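Local coordinates for gamma-glutamyl-gamma-aminobutyraldehyde dehydrogenase (Burkholderia cenocepacia, PDB 4LIH), which probably oxidises aldehydes, gamma-glutamyl-gamma-aminobutyraldehyde by its name, to the carboxylic acids with NAD(P)+, at residues L443-A446 with H447-R451; T457-V460 with N461-D464. All coordinates share one frame; numbering follows the deposited sequence. Where two conformers were deposited one is given.

Contact 1. Residues L443-A446 with H447-R451; sequences LTTA and HDVSR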
loop_
_atom_site.group_PDB
_atom_site.type_symbol
_atom_site.label_atom_id
_atom_site.label_comp_id
_atom_site.label_asym_id
_atom_site.label_seq_id
_atom_site.Cartn_x
_atom_site.Cartn_y
_atom_site.Cartn_z
ATOM N N LEU A 443 17.549 4.044 23.415
ATOM C CA LEU A 443 16.614 4.279 22.313
ATOM C C LEU A 443 17.269 4.930 21.124
ATOM O O LEU A 443 17.201 4.411 19.997
ATOM C CB LEU A 443 15.450 5.112 22.801
ATOM C CG LEU A 443 14.495 5.624 21.719
ATOM C CD1 LEU A 443 13.561 4.482 21.345
ATOM C CD2 LEU A 443 13.751 6.878 22.234
ATOM N N THR A 444 17.979 6.032 21.357
ATOM C CA THR A 444 18.640 6.767 20.266
ATOM C C THR A 444 19.757 5.972 19.599
ATOM O O THR A 444 19.844 5.918 18.355
ATOM C CB THR A 444 19.094 8.171 20.750
ATOM O OG1 THR A 444 17.928 8.967 20.983
ATOM C CG2 THR A 444 19.961 8.898 19.737
ATOM N N THR A 445 20.591 5.328 20.401
ATOM C CA THR A 445 21.666 4.487 19.865
ATOM C C THR A 445 21.091 3.386 18.973
ATOM O O THR A 445 21.569 3.149 17.848
ATOM C CB THR A 445 22.476 3.877 21.019
ATOM O OG1 THR A 445 23.007 4.947 21.815
ATOM C CG2 THR A 445 23.606 2.998 20.514
ATOM N N ALA A 446 20.050 2.718 19.462
ATOM C CA ALA A 446 19.456 1.624 18.697
ATOM C C ALA A 446 19.012 2.069 17.301
ATOM O O ALA A 446 19.390 1.447 16.292
ATOM C CB ALA A 446 18.296 1.003 19.438
ATOM N N HIS A 447 18.224 3.127 17.235
ATOM C CA HIS A 447 17.726 3.579 15.948
ATOM C C HIS A 447 18.789 4.229 15.096
ATOM O O HIS A 447 18.800 4.014 13.879
ATOM C CB HIS A 447 16.523 4.505 16.102
ATOM C CG HIS A 447 15.295 3.807 16.596
ATOM N ND1 HIS A 447 14.478 3.069 15.779
ATOM C CD2 HIS A 447 14.732 3.769 17.823
ATOM C CE1 HIS A 447 13.481 2.568 16.480
ATOM N NE2 HIS A 447 13.614 2.985 17.732
ATOM N N ASP A 448 19.697 4.979 15.703
ATOM C CA ASP A 448 20.694 5.687 14.924
ATOM C C ASP A 448 21.720 4.735 14.322
ATOM O O ASP A 448 22.065 4.882 13.161
ATOM C CB ASP A 448 21.394 6.753 15.756
ATOM C CG ASP A 448 22.231 7.660 14.920
ATOM O OD1 ASP A 448 21.789 8.018 13.816
ATOM O OD2 ASP A 448 23.352 8.007 15.342
ATOM N N VAL A 449 22.211 3.781 15.116
ATOM C CA VAL A 449 23.151 2.766 14.621
ATOM C C VAL A 449 22.466 1.846 13.597
ATOM O O VAL A 449 23.062 1.510 12.554
ATOM C CB VAL A 449 23.785 1.942 15.770
ATOM C CG1 VAL A 449 24.538 0.729 15.231
ATOM C CG2 VAL A 449 24.770 2.755 16.573
ATOM N N SER A 450 21.253 1.404 13.881
ATOM C CA SER A 450 20.542 0.508 12.935
ATOM C C SER A 450 20.345 1.168 11.549
ATOM O O SER A 450 20.484 0.484 10.530
ATOM C CB SER A 450 19.207 -0.059 13.503
ATOM O OG SER A 450 18.196 0.934 13.670
ATOM N N ARG A 451 20.097 2.483 11.522
ATOM C CA ARG A 451 19.982 3.221 10.256
ATOM C C ARG A 451 21.311 3.271 9.502
ATOM O O ARG A 451 21.343 3.260 8.288
ATOM C CB ARG A 451 19.522 4.642 10.474
ATOM C CG ARG A 451 18.047 4.781 10.776
ATOM C CD ARG A 451 17.739 6.101 11.475
ATOM N NE ARG A 451 16.315 6.402 11.360
ATOM C CZ ARG A 451 15.778 7.606 11.509
ATOM N NH1 ARG A 451 16.528 8.628 11.904
ATOM N NH2 ARG A 451 14.456 7.768 11.322
#
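Leu443 and His447 meet one turn apart on helix 443-452. Leu443 CD1 comes in at the edge of the imidazole, in the ring plane, and lies 3.8 Å from His447 CD2. The carbonyl oxygen Leu443 O sits at the same ring, near its plane and 3.4 Å from His447 CD2. His447 CG stands beside its own backbone N (chi1 -69°), which brings the ring back along the helix to Leu443. On another side of the helix, Thr445 and Val449 lie side by side and point the same way, with their CG2 methyls 4.1 Å apart. Ser450 folds its hydroxyl back on the helix. Its OG lies 2.9 Å from Ala446 O and 3.1 Å from His447 O; its one proton can serve either acceptor. Ala446 O also takes the backbone bond from Ser450 N at 3.0 Å. Beneath these side chains run regular i to i+4 bonds, such as Asp448 N to Thr444 O at 2.8 Å. The polar end of His447 is taken up at the interface: its NE2 hydrogen-bonds to NE2 of His447 of the second subunit. Thr444 OG1 hydrogen-bonds to Leu503 O of the third subunit. This is the helix of a beta-alpha-beta unit between strands 435-439 and 457-460. Ala446 and Ser450 rest on Val460 of strand 457-460, while Val449 packs on Val420 and Val424 of helix 420-428.

Contact 2. Residues T457-V460 with N461-D464; sequences TVWV and NCYD
This is a local aromatic contact where the chain leaving strand 457-460 turns back over Trp459 of that strand. The strand closes a beta-alpha-beta unit: it pairs in parallel with strand 435-439, and on its other edge with a strand of the fourth subunit. The turn follows at Asn461, whose phi and psi are both positive. Residues 462-464 then run back past Trp459, and the backbone of Tyr463 and Asp464 crosses over the indole. Trp459 CG sits anti to its carbonyl carbon (chi1 -63°), which sets the indole beside the backbone N. Asn461 OD1 hydrogen-bonds to Thr440 N, which ties the turn to the loop just after strand 435-439. Cys462 SG lies 3.6 Å from Trp459 CB and approaches the five-membered ring obliquely, a cysteine sulfur-aromatic contact. Cys462 O is buried close to the same CB and has no polar partner in the model. Tyr463 CA makes an off-centre CH-pi contact to the five-membered ring. Thr457 CG2 lies on the opposite face, so the indole is held between strand and returning chain. The Tyr463 ring crosses the six-membered ring obliquely, planes at 46° and centroids 4.3 Å apart. Trp459 CZ3 comes over the phenol face, 3.3 Å from Tyr463 CZ. Tyr463 OH hydrogen-bonds to Thr310 O, which fixes the far end of that ring. Asp464 N sits over the middle of the indole, 3.2 Å from Trp459 CE2.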
loop_
_atom_site.group_PDB
_atom_site.type_symbol
_atom_site.label_atom_id
_atom_site.label_comp_id
_atom_site.label_asym_id
_atom_site.label_seq_id
_atom_site.Cartn_x
_atom_site.Cartn_y
_atom_site.Cartn_z
ATOM N N THR A 457 19.438 -6.817 6.420
ATOM C CA THR A 457 18.775 -7.090 7.709
ATOM C C THR A 457 19.597 -6.563 8.871
ATOM O O THR A 457 20.789 -6.860 8.978
ATOM C CB THR A 457 18.517 -8.604 7.916
ATOM O OG1 THR A 457 17.797 -9.161 6.817
ATOM C CG2 THR A 457 17.736 -8.929 9.209
ATOM N N VAL A 458 19.006 -5.728 9.744
ATOM C CA VAL A 458 19.687 -5.286 10.918
ATOM C C VAL A 458 18.882 -5.761 12.136
ATOM O O VAL A 458 17.683 -5.463 12.261
ATOM C CB VAL A 458 19.920 -3.752 10.960
ATOM C CG1 VAL A 458 20.583 -3.366 12.258
ATOM C CG2 VAL A 458 20.772 -3.281 9.770
ATOM N N TRP A 459 19.521 -6.598 12.945
ATOM C CA TRP A 459 18.955 -7.076 14.200
ATOM C C TRP A 459 19.411 -6.174 15.384
ATOM O O TRP A 459 20.593 -5.784 15.495
ATOM C CB TRP A 459 19.371 -8.508 14.473
ATOM C CG TRP A 459 18.896 -9.516 13.480
ATOM C CD1 TRP A 459 17.626 -9.982 13.316
ATOM C CD2 TRP A 459 19.702 -10.213 12.546
ATOM N NE1 TRP A 459 17.593 -10.923 12.320
ATOM C CE2 TRP A 459 18.852 -11.086 11.823
ATOM C CE3 TRP A 459 21.073 -10.229 12.273
ATOM C CZ2 TRP A 459 19.338 -11.945 10.814
ATOM C CZ3 TRP A 459 21.542 -11.077 11.298
ATOM C CH2 TRP A 459 20.705 -11.939 10.602
ATOM N N VAL A 460 18.454 -5.797 16.233
ATOM C CA VAL A 460 18.760 -4.992 17.412
ATOM C C VAL A 460 18.449 -5.844 18.669
ATOM O O VAL A 460 17.332 -6.332 18.860
ATOM C CB VAL A 460 18.040 -3.600 17.411
ATOM C CG1 VAL A 460 18.351 -2.849 18.710
ATOM C CG2 VAL A 460 18.436 -2.777 16.173
ATOM N N ASN A 461 19.459 -6.068 19.503
ATOM C CA ASN A 461 19.300 -6.897 20.709
ATOM C C ASN A 461 18.795 -8.296 20.399
ATOM O O ASN A 461 18.094 -8.888 21.189
ATOM C CB ASN A 461 18.435 -6.189 21.786
ATOM C CG ASN A 461 18.963 -4.845 22.149
ATOM O OD1 ASN A 461 20.163 -4.610 22.044
ATOM N ND2 ASN A 461 18.092 -3.944 22.629
ATOM N N CYS A 462 19.226 -8.790 19.226
ATOM C CA CYS A 462 18.977 -10.107 18.762
ATOM C C CYS A 462 19.951 -10.373 17.614
ATOM O O CYS A 462 20.770 -9.507 17.264
ATOM C CB CYS A 462 17.494 -10.338 18.324
ATOM S SG CYS A 462 16.890 -9.292 17.013
ATOM N N TYR A 463 19.914 -11.592 17.119
ATOM C CA TYR A 463 20.708 -11.965 15.941
ATOM C C TYR A 463 20.031 -13.193 15.353
ATOM O O TYR A 463 19.727 -14.111 16.055
ATOM C CB TYR A 463 22.150 -12.305 16.265
ATOM C CG TYR A 463 22.974 -12.179 15.049
ATOM C CD1 TYR A 463 23.010 -13.219 14.099
ATOM C CD2 TYR A 463 23.699 -11.037 14.816
ATOM C CE1 TYR A 463 23.760 -13.094 12.931
ATOM C CE2 TYR A 463 24.423 -10.866 13.623
ATOM C CZ TYR A 463 24.466 -11.909 12.704
ATOM O OH TYR A 463 25.168 -11.748 11.542
ATOM N N ASP A 464 19.756 -13.156 14.057
ATOM C CA ASP A 464 19.131 -14.283 13.343
ATOM C C ASP A 464 17.853 -14.683 14.050
ATOM O O ASP A 464 17.604 -15.844 14.226
ATOM C CB ASP A 464 20.121 -15.466 13.219
ATOM C CG ASP A 464 19.603 -16.597 12.355
ATOM O OD1 ASP A 464 18.892 -16.304 11.342
ATOM O OD2 ASP A 464 19.946 -17.785 12.670
#

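How the contacts relate
Contacts 1 and 2 are successive pieces of one beta-alpha-beta unit, the helix and then the strand after it. Both are largely buried and both touch the fourth subunit, but the centre of contact 2 lies about 17 Å from the centre of the chain, that of contact 1 about 28 Å. They meet through small apolar groups: Ser450 CB is 3.8 Å from Val458 CG1, and Ala446 CB is 3.9 Å from Val460 CG1. Their chemistry differs. The helix of contact 1 is held by backbone bonds and sends polar ends to other subunits. Contact 2 rests on aromatic, sulfur and backbone packing.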